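Local structure of sulfotransferase (Mus musculus, 5X2B) at residues V36-S41 against V116-Y121; T61-L66 against N223-A228; I107-K112 against F171-K176. The protein probably transfers sulfuryl groups from a PAPS donor to acceptor molecules, as cytosolic sulfotransferases do, and binds adenosine-3'-5'-diphosphate and calcium. All coordinates share one frame; numbering follows the deposited sequence.

Contact 1 of 3, residues V36-S41 against V116-Y121; sequences VSYPKS and VSMFHY. With A3P (adenosine-3'-5'-diphosphate), chain V.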
loop_
_atom_site.group_PDB
_atom_site.type_symbol
_atom_site.label_atom_id
_atom_site.label_comp_id
_atom_site.label_asym_id
_atom_site.label_seq_id
_atom_site.Cartn_x
_atom_site.Cartn_y
_atom_site.Cartn_z
ATOM N N VAL D 36 -5.629 -1.056 -0.187
ATOM C CA VAL D 36 -4.659 -1.736 0.640
ATOM C C VAL D 36 -3.370 -2.056 -0.080
ATOM O O VAL D 36 -3.348 -2.315 -1.266
ATOM C CB VAL D 36 -5.276 -2.983 1.216
ATOM C CG1 VAL D 36 -4.389 -3.561 2.352
ATOM C CG2 VAL D 36 -6.688 -2.637 1.692
ATOM N N SER D 37 -2.286 -2.006 0.671
ATOM C CA SER D 37 -1.018 -2.368 0.125
ATOM C C SER D 37 -0.016 -2.759 1.202
ATOM O O SER D 37 -0.084 -2.339 2.357
ATOM C CB SER D 37 -0.454 -1.195 -0.659
ATOM O OG SER D 37 -0.293 -0.098 0.220
ATOM N N TYR D 38 0.950 -3.544 0.763
ATOM C CA TYR D 38 2.190 -3.636 1.487
ATOM C C TYR D 38 2.975 -2.420 1.130
ATOM O O TYR D 38 2.966 -1.998 -0.015
ATOM C CB TYR D 38 2.989 -4.829 1.066
ATOM C CG TYR D 38 4.154 -4.994 1.954
ATOM C CD1 TYR D 38 4.013 -5.632 3.149
ATOM C CD2 TYR D 38 5.400 -4.486 1.601
ATOM C CE1 TYR D 38 5.074 -5.823 3.986
ATOM C CE2 TYR D 38 6.484 -4.661 2.414
ATOM C CZ TYR D 38 6.313 -5.339 3.617
ATOM O OH TYR D 38 7.352 -5.526 4.466
ATOM N N PRO D 39 3.712 -1.873 2.083
ATOM C CA PRO D 39 4.374 -0.596 1.838
ATOM C C PRO D 39 5.360 -0.645 0.645
ATOM O O PRO D 39 5.861 -1.703 0.238
ATOM C CB PRO D 39 5.102 -0.329 3.165
ATOM C CG PRO D 39 4.419 -1.158 4.167
ATOM C CD PRO D 39 3.987 -2.387 3.434
ATOM N N LYS D 40 5.628 0.542 0.107
ATOM C CA LYS D 40 6.449 0.776 -1.116
ATOM C C LYS D 40 5.947 0.081 -2.398
ATOM O O LYS D 40 6.745 -0.351 -3.223
ATOM C CB LYS D 40 7.911 0.416 -0.888
ATOM C CG LYS D 40 8.501 0.924 0.404
ATOM C CD LYS D 40 8.150 2.386 0.721
ATOM C CE LYS D 40 8.550 3.344 -0.376
ATOM N NZ LYS D 40 8.171 4.726 -0.036
ATOM N N SER D 41 4.629 0.013 -2.573
ATOM C CA SER D 41 4.029 -0.825 -3.608
ATOM C C SER D 41 2.905 -0.115 -4.440
ATOM O O SER D 41 2.268 -0.772 -5.277
ATOM C CB SER D 41 3.525 -2.142 -2.964
ATOM O OG SER D 41 4.482 -2.706 -2.053
ATOM N N VAL D 116 13.862 -2.406 -2.319
ATOM C CA VAL D 116 14.747 -1.311 -2.643
ATOM C C VAL D 116 14.087 -0.049 -2.181
ATOM O O VAL D 116 14.612 0.681 -1.344
ATOM C CB VAL D 116 15.037 -1.209 -4.168
ATOM C CG1 VAL D 116 15.759 0.073 -4.444
ATOM C CG2 VAL D 116 15.871 -2.437 -4.707
ATOM N N SER D 117 12.905 0.184 -2.720
ATOM C CA SER D 117 12.224 1.406 -2.445
ATOM C C SER D 117 12.151 1.486 -0.966
ATOM O O SER D 117 12.350 2.542 -0.364
ATOM C CB SER D 117 10.829 1.388 -3.025
ATOM O OG SER D 117 10.156 2.546 -2.578
ATOM N N MET D 118 11.889 0.336 -0.373
ATOM C CA MET D 118 11.698 0.305 1.046
ATOM C C MET D 118 13.035 0.637 1.693
ATOM O O MET D 118 13.107 1.288 2.722
ATOM C CB MET D 118 11.236 -1.076 1.472
ATOM C CG MET D 118 10.762 -1.108 2.889
ATOM S SD MET D 118 9.889 -2.584 3.444
ATOM C CE MET D 118 8.952 -1.919 4.785
ATOM N N PHE D 119 14.115 0.183 1.103
ATOM C CA PHE D 119 15.376 0.533 1.706
ATOM C C PHE D 119 15.583 2.046 1.657
ATOM O O PHE D 119 16.146 2.633 2.574
ATOM C CB PHE D 119 16.548 -0.202 1.047
ATOM C CG PHE D 119 17.925 0.383 1.387
ATOM C CD1 PHE D 119 18.542 0.119 2.606
ATOM C CD2 PHE D 119 18.572 1.206 0.482
ATOM C CE1 PHE D 119 19.750 0.649 2.908
ATOM C CE2 PHE D 119 19.811 1.739 0.774
ATOM C CZ PHE D 119 20.397 1.468 1.981
ATOM N N HIS D 120 15.133 2.706 0.614
ATOM C CA HIS D 120 15.481 4.104 0.515
ATOM C C HIS D 120 14.740 4.907 1.507
ATOM O O HIS D 120 15.247 5.911 1.998
ATOM C CB HIS D 120 15.225 4.605 -0.857
ATOM C CG HIS D 120 16.381 4.373 -1.743
ATOM N ND1 HIS D 120 17.613 4.944 -1.501
ATOM C CD2 HIS D 120 16.542 3.569 -2.831
ATOM C CE1 HIS D 120 18.473 4.523 -2.413
ATOM N NE2 HIS D 120 17.850 3.695 -3.220
ATOM N N TYR D 121 13.537 4.450 1.819
ATOM C CA TYR D 121 12.701 5.175 2.748
ATOM C C TYR D 121 13.219 5.117 4.186
ATOM O O TYR D 121 13.170 6.115 4.912
ATOM C CB TYR D 121 11.247 4.675 2.672
ATOM C CG TYR D 121 10.174 5.765 2.620
ATOM C CD1 TYR D 121 10.252 6.830 1.716
ATOM C CD2 TYR D 121 9.077 5.702 3.437
ATOM C CE1 TYR D 121 9.266 7.822 1.663
ATOM C CE2 TYR D 121 8.088 6.673 3.391
ATOM C CZ TYR D 121 8.179 7.727 2.508
ATOM O OH TYR D 121 7.163 8.668 2.498
HETATM P P1 A3P V . 10.647 4.094 -5.692
HETATM O O1P A3P V . 10.797 5.227 -6.596
HETATM O O2P A3P V . 11.396 4.279 -4.518
HETATM O O3P A3P V . 10.969 2.874 -6.293
HETATM P P2 A3P V . 4.039 3.983 -1.739
HETATM O O4P A3P V . 4.951 4.396 -0.671
HETATM O O5P A3P V . 3.421 2.739 -1.496
HETATM O O6P A3P V . 3.110 5.035 -2.185
HETATM O "O5'" A3P V . 5.025 3.752 -2.983
HETATM C "C5'" A3P V . 6.184 4.528 -3.337
HETATM C "C4'" A3P V . 6.972 3.955 -4.482
HETATM O "O4'" A3P V . 6.188 4.126 -5.609
HETATM C "C3'" A3P V . 8.233 4.713 -4.739
HETATM O "O3'" A3P V . 9.124 3.854 -5.420
HETATM C "C2'" A3P V . 7.754 5.787 -5.655
HETATM O "O2'" A3P V . 8.811 6.368 -6.386
HETATM C "C1'" A3P V . 6.785 5.019 -6.495
HETATM N N9 A3P V . 5.809 5.883 -7.161
HETATM C C8 A3P V . 5.185 6.910 -6.606
HETATM N N7 A3P V . 4.366 7.490 -7.441
HETATM C C5 A3P V . 4.436 6.884 -8.587
HETATM C C6 A3P V . 3.794 7.042 -9.899
HETATM N N6 A3P V . 2.911 8.026 -10.152
HETATM N N1 A3P V . 4.132 6.175 -10.841
HETATM C C2 A3P V . 5.006 5.209 -10.628
HETATM N N3 A3P V . 5.600 5.013 -9.462
HETATM C C4 A3P V . 5.370 5.794 -8.406
#
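Lys40 lays its ammonium end on the ring of Tyr121, a cation-pi contact with NZ of Lys40 3.4 Å from the centroid of the Tyr121 ring and 12° off its normal. NZ sits over the middle of the face rather than at a rim. The chain reaches that point by folding: it is bent at chi2 and chi3, which carries it past helix 111-124 and against the ring, with the two side chains crossing at about a right angle.

Nearer the backbone, CG of Lys40 presses on CA of Met118 at 3.3 Å, tight for two carbons. The extended Met118 side chain crosses Tyr38 at about a right angle, its SD 5.3 Å from the centroid of the Tyr38 ring in an oblique Met-aromatic contact. CE of Met118 comes within 4.0 Å of OH of Tyr38. That hydroxyl bonds to the carbonyl of Gly149.

Residues 36-41 run out of strand 33-37 into the loop that holds the 5'-phosphate, the counterpart of a P-loop in the sulfotransferase fold.

Further polar contacts reach the nucleotide. N of Ser41 donates to O5P of the 5'-phosphate at 3.2 Å, and NZ of Lys40 gives a weak bond to O4P of the same group, 3.3 Å long. An alanine here in place of Lys40 would probably leave the Tyr121 face without its cation and the 5'-phosphate without a weak donor and a nearby positive charge. Ser117, on the helix, donates through OG to O2P of the 3'-phosphate at 2.9 Å, though the position of this hydroxyl is less certain. The backbone N atoms of Thr43 and His44 add further bonds to the nucleotide.

Contact 2 of 3, residues T61-L66 against N223-A228; sequences TSPIEL and NHVICA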
loop_
_atom_site.group_PDB
_atom_site.type_symbol
_atom_site.label_atom_id
_atom_site.label_comp_id
_atom_site.label_asym_id
_atom_site.label_seq_id
_atom_site.Cartn_x
_atom_site.Cartn_y
_atom_site.Cartn_z
ATOM N N THR D 61 -9.371 9.234 3.481
ATOM C CA THR D 61 -9.043 9.490 4.874
ATOM C C THR D 61 -7.559 9.356 5.189
ATOM O O THR D 61 -6.773 9.007 4.323
ATOM C CB THR D 61 -9.865 8.560 5.802
ATOM O OG1 THR D 61 -9.179 7.317 5.977
ATOM C CG2 THR D 61 -11.261 8.310 5.222
ATOM N N SER D 62 -7.200 9.702 6.420
ATOM C CA SER D 62 -5.898 9.393 6.989
ATOM C C SER D 62 -5.839 7.853 7.119
ATOM O O SER D 62 -6.879 7.213 7.209
ATOM C CB SER D 62 -5.801 10.105 8.358
ATOM O OG SER D 62 -4.821 11.142 8.331
ATOM N N PRO D 63 -4.642 7.247 7.122
ATOM C CA PRO D 63 -4.546 5.812 7.423
ATOM C C PRO D 63 -5.372 5.324 8.645
ATOM O O PRO D 63 -5.356 5.967 9.704
ATOM C CB PRO D 63 -3.073 5.650 7.737
ATOM C CG PRO D 63 -2.418 6.672 6.934
ATOM C CD PRO D 63 -3.325 7.836 6.861
ATOM N N ILE D 64 -6.058 4.187 8.522
ATOM C CA ILE D 64 -6.914 3.707 9.614
ATOM C C ILE D 64 -6.099 3.231 10.785
ATOM O O ILE D 64 -6.629 3.043 11.875
ATOM C CB ILE D 64 -7.749 2.476 9.236
ATOM C CG1 ILE D 64 -8.807 2.188 10.302
ATOM C CG2 ILE D 64 -6.856 1.218 9.146
ATOM C CD1 ILE D 64 -9.624 0.883 10.081
ATOM N N GLU D 65 -4.819 2.976 10.570
ATOM C CA GLU D 65 -3.999 2.589 11.691
ATOM C C GLU D 65 -3.095 3.711 12.127
ATOM O O GLU D 65 -2.207 3.490 12.906
ATOM C CB GLU D 65 -3.186 1.348 11.380
ATOM C CG GLU D 65 -2.109 1.516 10.320
ATOM C CD GLU D 65 -2.654 1.466 8.913
ATOM O OE1 GLU D 65 -3.888 1.412 8.774
ATOM O OE2 GLU D 65 -1.846 1.494 7.957
ATOM N N LEU D 66 -3.346 4.931 11.685
ATOM C CA LEU D 66 -2.565 6.059 12.164
ATOM C C LEU D 66 -3.162 6.630 13.458
ATOM O O LEU D 66 -4.277 7.117 13.443
ATOM C CB LEU D 66 -2.493 7.102 11.050
ATOM C CG LEU D 66 -1.810 8.439 11.311
ATOM C CD1 LEU D 66 -0.396 8.217 11.708
ATOM C CD2 LEU D 66 -1.830 9.341 10.083
ATOM N N ASN D 223 -3.133 18.621 6.423
ATOM C CA ASN D 223 -2.695 17.606 5.475
ATOM C C ASN D 223 -3.061 16.184 5.919
ATOM O O ASN D 223 -2.796 15.771 7.039
ATOM C CB ASN D 223 -1.188 17.741 5.193
ATOM C CG ASN D 223 -0.355 17.894 6.457
ATOM O OD1 ASN D 223 0.006 19.009 6.862
ATOM N ND2 ASN D 223 -0.019 16.762 7.071
ATOM N N HIS D 224 -3.671 15.459 4.994
ATOM C CA HIS D 224 -4.317 14.165 5.219
ATOM C C HIS D 224 -3.409 12.954 5.025
ATOM O O HIS D 224 -3.602 12.197 4.077
ATOM C CB HIS D 224 -5.446 14.045 4.191
ATOM C CG HIS D 224 -4.966 13.967 2.761
ATOM N ND1 HIS D 224 -4.086 14.881 2.222
ATOM C CD2 HIS D 224 -5.248 13.091 1.772
ATOM C CE1 HIS D 224 -3.840 14.568 0.957
ATOM N NE2 HIS D 224 -4.539 13.481 0.658
ATOM N N VAL D 225 -2.438 12.724 5.896
ATOM C CA VAL D 225 -1.407 11.778 5.509
ATOM C C VAL D 225 -2.090 10.536 5.060
ATOM O O VAL D 225 -3.113 10.151 5.592
ATOM C CB VAL D 225 -0.480 11.399 6.615
ATOM C CG1 VAL D 225 -0.211 12.600 7.478
ATOM C CG2 VAL D 225 -1.063 10.254 7.395
ATOM N N ILE D 226 -1.538 9.901 4.051
ATOM C CA ILE D 226 -2.154 8.673 3.611
ATOM C C ILE D 226 -1.227 7.507 3.753
ATOM O O ILE D 226 -1.585 6.360 3.510
ATOM C CB ILE D 226 -2.604 8.750 2.180
ATOM C CG1 ILE D 226 -1.525 8.192 1.263
ATOM C CG2 ILE D 226 -2.971 10.174 1.835
ATOM C CD1 ILE D 226 -1.659 8.691 -0.115
ATOM N N CYS D 227 -0.014 7.763 4.151
ATOM C CA CYS D 227 0.737 6.618 4.530
ATOM C C CYS D 227 1.137 6.948 5.904
ATOM O O CYS D 227 1.707 7.994 6.154
ATOM C CB CYS D 227 1.912 6.385 3.635
ATOM S SG CYS D 227 2.981 5.203 4.355
ATOM N N ALA D 228 0.763 6.072 6.808
ATOM C CA ALA D 228 1.043 6.287 8.200
ATOM C C ALA D 228 2.548 6.473 8.403
ATOM O O ALA D 228 2.964 7.208 9.283
ATOM C CB ALA D 228 0.493 5.157 9.033
HETATM O O HOH W 1 -0.945 3.349 6.404
#
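Leu66 and Ala228 bring their CA atoms to 5.4 Å where two irregular loops run past each other; the first loop folds into a type I beta turn from Pro63 to Leu66, closed by N of Leu66 bonding to O of Pro63 at 3.0 Å. Pro63 is the wedge of the contact. Its ring lies against the 225-228 backbone, with CG of Pro63 3.2 Å from N of Ala228, and its CB meets CB of Ala228 at 3.8 Å. From the far end of the turn, CB of Leu66 reaches the same methyl at 4.1 Å. Val225 and Ser62 also approach here, but some atoms around Val225 sit too close in the model, so detail there is doubtful. A water ties the loops together, donating to OE2 of Glu65 at 2.6 Å and accepting from N of Ala228 at 3.2 Å. The bend of Glu65 at chi2 (-80°) turns its carboxylate toward that water; OE1 of Glu65 bonds to Thr86, and OE2 also to the backbone N of His87. The first loop follows strand 58-60 and rests on strand 81-86 and helix 70-76, while the second lays Ile226 and Cys227 on helix 43-52.

Contact 3 of 3, residues I107-K112 against F171-K176; sequences IVRNPK and FYEEMK. With A3P (adenosine-3'-5'-diphosphate), chain V.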
loop_
_atom_site.group_PDB
_atom_site.type_symbol
_atom_site.label_atom_id
_atom_site.label_comp_id
_atom_site.label_asym_id
_atom_site.label_seq_id
_atom_site.Cartn_x
_atom_site.Cartn_y
_atom_site.Cartn_z
ATOM N N ILE D 107 -3.054 -3.203 -3.748
ATOM C CA ILE D 107 -1.999 -3.001 -4.713
ATOM C C ILE D 107 -0.687 -3.717 -4.298
ATOM O O ILE D 107 -0.243 -3.638 -3.169
ATOM C CB ILE D 107 -1.878 -1.504 -5.103
ATOM C CG1 ILE D 107 -0.791 -1.372 -6.164
ATOM C CG2 ILE D 107 -1.745 -0.588 -3.870
ATOM C CD1 ILE D 107 -0.842 -0.063 -6.929
ATOM N N VAL D 108 -0.136 -4.489 -5.229
ATOM C CA VAL D 108 1.049 -5.325 -4.998
ATOM C C VAL D 108 2.191 -5.085 -5.997
ATOM O O VAL D 108 1.946 -4.839 -7.173
ATOM C CB VAL D 108 0.689 -6.787 -5.118
ATOM C CG1 VAL D 108 0.469 -7.121 -6.538
ATOM C CG2 VAL D 108 1.782 -7.638 -4.526
ATOM N N ARG D 109 3.429 -5.167 -5.513
ATOM C CA ARG D 109 4.627 -4.876 -6.307
ATOM C C ARG D 109 5.649 -5.949 -6.119
ATOM O O ARG D 109 5.761 -6.512 -5.041
ATOM C CB ARG D 109 5.267 -3.580 -5.829
ATOM C CG ARG D 109 6.338 -3.093 -6.716
ATOM C CD ARG D 109 6.744 -1.742 -6.249
ATOM N NE ARG D 109 7.693 -1.159 -7.181
ATOM C CZ ARG D 109 8.431 -0.107 -6.884
ATOM N NH1 ARG D 109 8.329 0.445 -5.690
ATOM N NH2 ARG D 109 9.273 0.381 -7.773
ATOM N N ASN D 110 6.418 -6.214 -7.154
ATOM C CA ASN D 110 7.328 -7.321 -7.069
ATOM C C ASN D 110 8.193 -7.047 -5.903
ATOM O O ASN D 110 8.506 -5.908 -5.619
ATOM C CB ASN D 110 8.144 -7.525 -8.332
ATOM C CG ASN D 110 9.368 -6.710 -8.361
ATOM O OD1 ASN D 110 10.360 -7.019 -7.714
ATOM N ND2 ASN D 110 9.336 -5.668 -9.155
ATOM N N PRO D 111 8.541 -8.102 -5.180
ATOM C CA PRO D 111 9.079 -7.932 -3.849
ATOM C C PRO D 111 10.470 -7.332 -3.955
ATOM O O PRO D 111 10.873 -6.553 -3.081
ATOM C CB PRO D 111 9.107 -9.363 -3.334
ATOM C CG PRO D 111 9.250 -10.170 -4.540
ATOM C CD PRO D 111 8.480 -9.511 -5.581
ATOM N N LYS D 112 11.194 -7.651 -5.016
ATOM C CA LYS D 112 12.556 -7.156 -5.085
ATOM C C LYS D 112 12.538 -5.643 -5.226
ATOM O O LYS D 112 13.355 -4.956 -4.600
ATOM C CB LYS D 112 13.355 -7.776 -6.199
ATOM C CG LYS D 112 13.676 -9.218 -5.977
ATOM C CD LYS D 112 14.190 -9.842 -7.256
ATOM C CE LYS D 112 15.013 -11.030 -6.917
ATOM N NZ LYS D 112 15.124 -11.877 -8.118
ATOM N N PHE D 171 -1.534 -4.406 -10.014
ATOM C CA PHE D 171 -0.063 -4.447 -10.002
ATOM C C PHE D 171 0.597 -3.125 -10.330
ATOM O O PHE D 171 0.207 -2.443 -11.260
ATOM C CB PHE D 171 0.458 -5.495 -10.981
ATOM C CG PHE D 171 0.139 -6.892 -10.584
ATOM C CD1 PHE D 171 1.081 -7.699 -9.942
ATOM C CD2 PHE D 171 -1.112 -7.389 -10.827
ATOM C CE1 PHE D 171 0.766 -8.956 -9.559
ATOM C CE2 PHE D 171 -1.417 -8.649 -10.461
ATOM C CZ PHE D 171 -0.482 -9.438 -9.814
ATOM N N TYR D 172 1.623 -2.790 -9.571
ATOM C CA TYR D 172 2.399 -1.599 -9.812
ATOM C C TYR D 172 2.913 -1.622 -11.224
ATOM O O TYR D 172 2.777 -0.682 -12.002
ATOM C CB TYR D 172 3.575 -1.626 -8.862
ATOM C CG TYR D 172 4.498 -0.469 -9.015
ATOM C CD1 TYR D 172 4.360 0.650 -8.223
ATOM C CD2 TYR D 172 5.495 -0.475 -9.967
ATOM C CE1 TYR D 172 5.218 1.746 -8.369
ATOM C CE2 TYR D 172 6.346 0.598 -10.111
ATOM C CZ TYR D 172 6.195 1.715 -9.302
ATOM O OH TYR D 172 7.016 2.812 -9.422
ATOM N N GLU D 173 3.541 -2.731 -11.534
ATOM C CA GLU D 173 4.181 -2.908 -12.810
ATOM C C GLU D 173 3.136 -2.710 -13.923
ATOM O O GLU D 173 3.390 -2.102 -14.963
ATOM C CB GLU D 173 4.830 -4.297 -12.834
ATOM C CG GLU D 173 6.025 -4.460 -11.872
ATOM C CD GLU D 173 5.618 -4.636 -10.436
ATOM O OE1 GLU D 173 4.423 -4.883 -10.166
ATOM O OE2 GLU D 173 6.475 -4.509 -9.559
ATOM N N GLU D 174 1.930 -3.191 -13.698
ATOM C CA GLU D 174 0.896 -3.068 -14.722
ATOM C C GLU D 174 0.329 -1.663 -14.776
ATOM O O GLU D 174 -0.078 -1.202 -15.837
ATOM C CB GLU D 174 -0.168 -4.122 -14.495
ATOM C CG GLU D 174 -1.554 -3.668 -14.192
ATOM C CD GLU D 174 -2.478 -4.875 -13.981
ATOM O OE1 GLU D 174 -3.153 -4.970 -12.930
ATOM O OE2 GLU D 174 -2.508 -5.736 -14.892
ATOM N N MET D 175 0.368 -0.980 -13.634
ATOM C CA MET D 175 0.099 0.448 -13.540
ATOM C C MET D 175 1.172 1.261 -14.208
ATOM O O MET D 175 0.898 2.352 -14.713
ATOM C CB MET D 175 0.113 0.875 -12.097
ATOM C CG MET D 175 -0.960 0.242 -11.294
ATOM S SD MET D 175 -2.110 1.525 -10.793
ATOM C CE MET D 175 -1.174 2.325 -9.477
ATOM N N LYS D 176 2.401 0.746 -14.119
ATOM C CA LYS D 176 3.547 1.216 -14.906
ATOM C C LYS D 176 3.464 0.801 -16.370
ATOM O O LYS D 176 3.889 1.534 -17.256
ATOM C CB LYS D 176 4.844 0.655 -14.320
ATOM C CG LYS D 176 5.168 1.226 -12.963
ATOM C CD LYS D 176 5.526 2.672 -13.087
ATOM C CE LYS D 176 6.703 2.836 -13.999
ATOM N NZ LYS D 176 7.218 4.228 -14.013
HETATM P P1 A3P V . 10.647 4.094 -5.692
HETATM O O1P A3P V . 10.797 5.227 -6.596
HETATM O O2P A3P V . 11.396 4.279 -4.518
HETATM O O3P A3P V . 10.969 2.874 -6.293
HETATM P P2 A3P V . 4.039 3.983 -1.739
HETATM O O4P A3P V . 4.951 4.396 -0.671
HETATM O O5P A3P V . 3.421 2.739 -1.496
HETATM O O6P A3P V . 3.110 5.035 -2.185
HETATM O "O5'" A3P V . 5.025 3.752 -2.983
HETATM C "C5'" A3P V . 6.184 4.528 -3.337
HETATM C "C4'" A3P V . 6.972 3.955 -4.482
HETATM O "O4'" A3P V . 6.188 4.126 -5.609
HETATM C "C3'" A3P V . 8.233 4.713 -4.739
HETATM O "O3'" A3P V . 9.124 3.854 -5.420
HETATM C "C2'" A3P V . 7.754 5.787 -5.655
HETATM O "O2'" A3P V . 8.811 6.368 -6.386
HETATM C "C1'" A3P V . 6.785 5.019 -6.495
HETATM N N9 A3P V . 5.809 5.883 -7.161
HETATM C C8 A3P V . 5.185 6.910 -6.606
HETATM N N7 A3P V . 4.366 7.490 -7.441
HETATM C C5 A3P V . 4.436 6.884 -8.587
HETATM C C6 A3P V . 3.794 7.042 -9.899
HETATM N N6 A3P V . 2.911 8.026 -10.152
HETATM N N1 A3P V . 4.132 6.175 -10.841
HETATM C C2 A3P V . 5.006 5.209 -10.628
HETATM N N3 A3P V . 5.600 5.013 -9.462
HETATM C C4 A3P V . 5.370 5.794 -8.406
#
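The guanidinium of Arg109 lies on one face of the Tyr172 ring, stacked with centres 3.9 Å apart and planes at 23°. NE of Arg109 stands over the middle of the ring, and CD continues the overlay as a CH-pi contact, because the chain is extended from CG to NE and CG is anti to the backbone N (chi1 -170°). At the edge of the guanidinium, in its plane, is O3P of the 3'-phosphate, reached by a weak bond of 3.4 Å from NH2; NH1 is held by the carbonyl of Lys40. OE2 of Glu173 lies near that plane too, 4.3 Å from NE of Arg109, too far for a salt bridge. The hydroxyl of Tyr172 bonds weakly to N3 of the adenine. Trp45 meets the same tyrosine ring edge-to-face. CG1 of Val108 sits over one face of the Phe171 ring, 3.9 Å from its centroid.

Glu173 provides the polar grip. Its OE2 accepts from N of Asn110 on the syn side (2.9 Å, nearly straight at 174°) and from ND2 of Asn110 on the anti side (3.1 Å), both from one face of the carboxylate and out of its plane. OE1 is buried with no partner in the model. ND2 also bonds to Asp113, and Asn110 is the N-cap of helix 111-124.

The backbones join by a parallel bridge between Val108 and Phe171 and by N of Tyr172 bonding to O of Val108 at 3.2 Å, where Phe171, the N-cap residue, leads into helix 172-177. CD1 of Ile107 touches CE of Met175 at 3.5 Å. Strand ends giving way to helices at a nucleotide are characteristic of nucleotide-binding parallel alpha/beta folds, the sulfotransferase fold among them; here this arginine and tyrosine help line the pocket.

How the contacts relate
From the N terminus the chain leaves strand 33-37 through 36-41, then passes 61-66, and contact 1 closes the first loop when helix 111-124 returns 116-121 to the phosphate-binding loop. Just before that, 107-112 has opened contact 3, which closes at 171-176, so contacts 1 and 3 cross. Contact 2 opens at 61-66, within the loop of contact 1, and closes last, at 223-228; it therefore crosses contact 1 and encloses contact 3. Contacts 1 and 3 touch through neighbouring strands 33-37 and 103-108 and share the nucleotide. Contact 2 lies across the chain's centre from contact 3, the two centres about 21 Å apart, and ties the loop after strand 58-60 to that before helix 251-265.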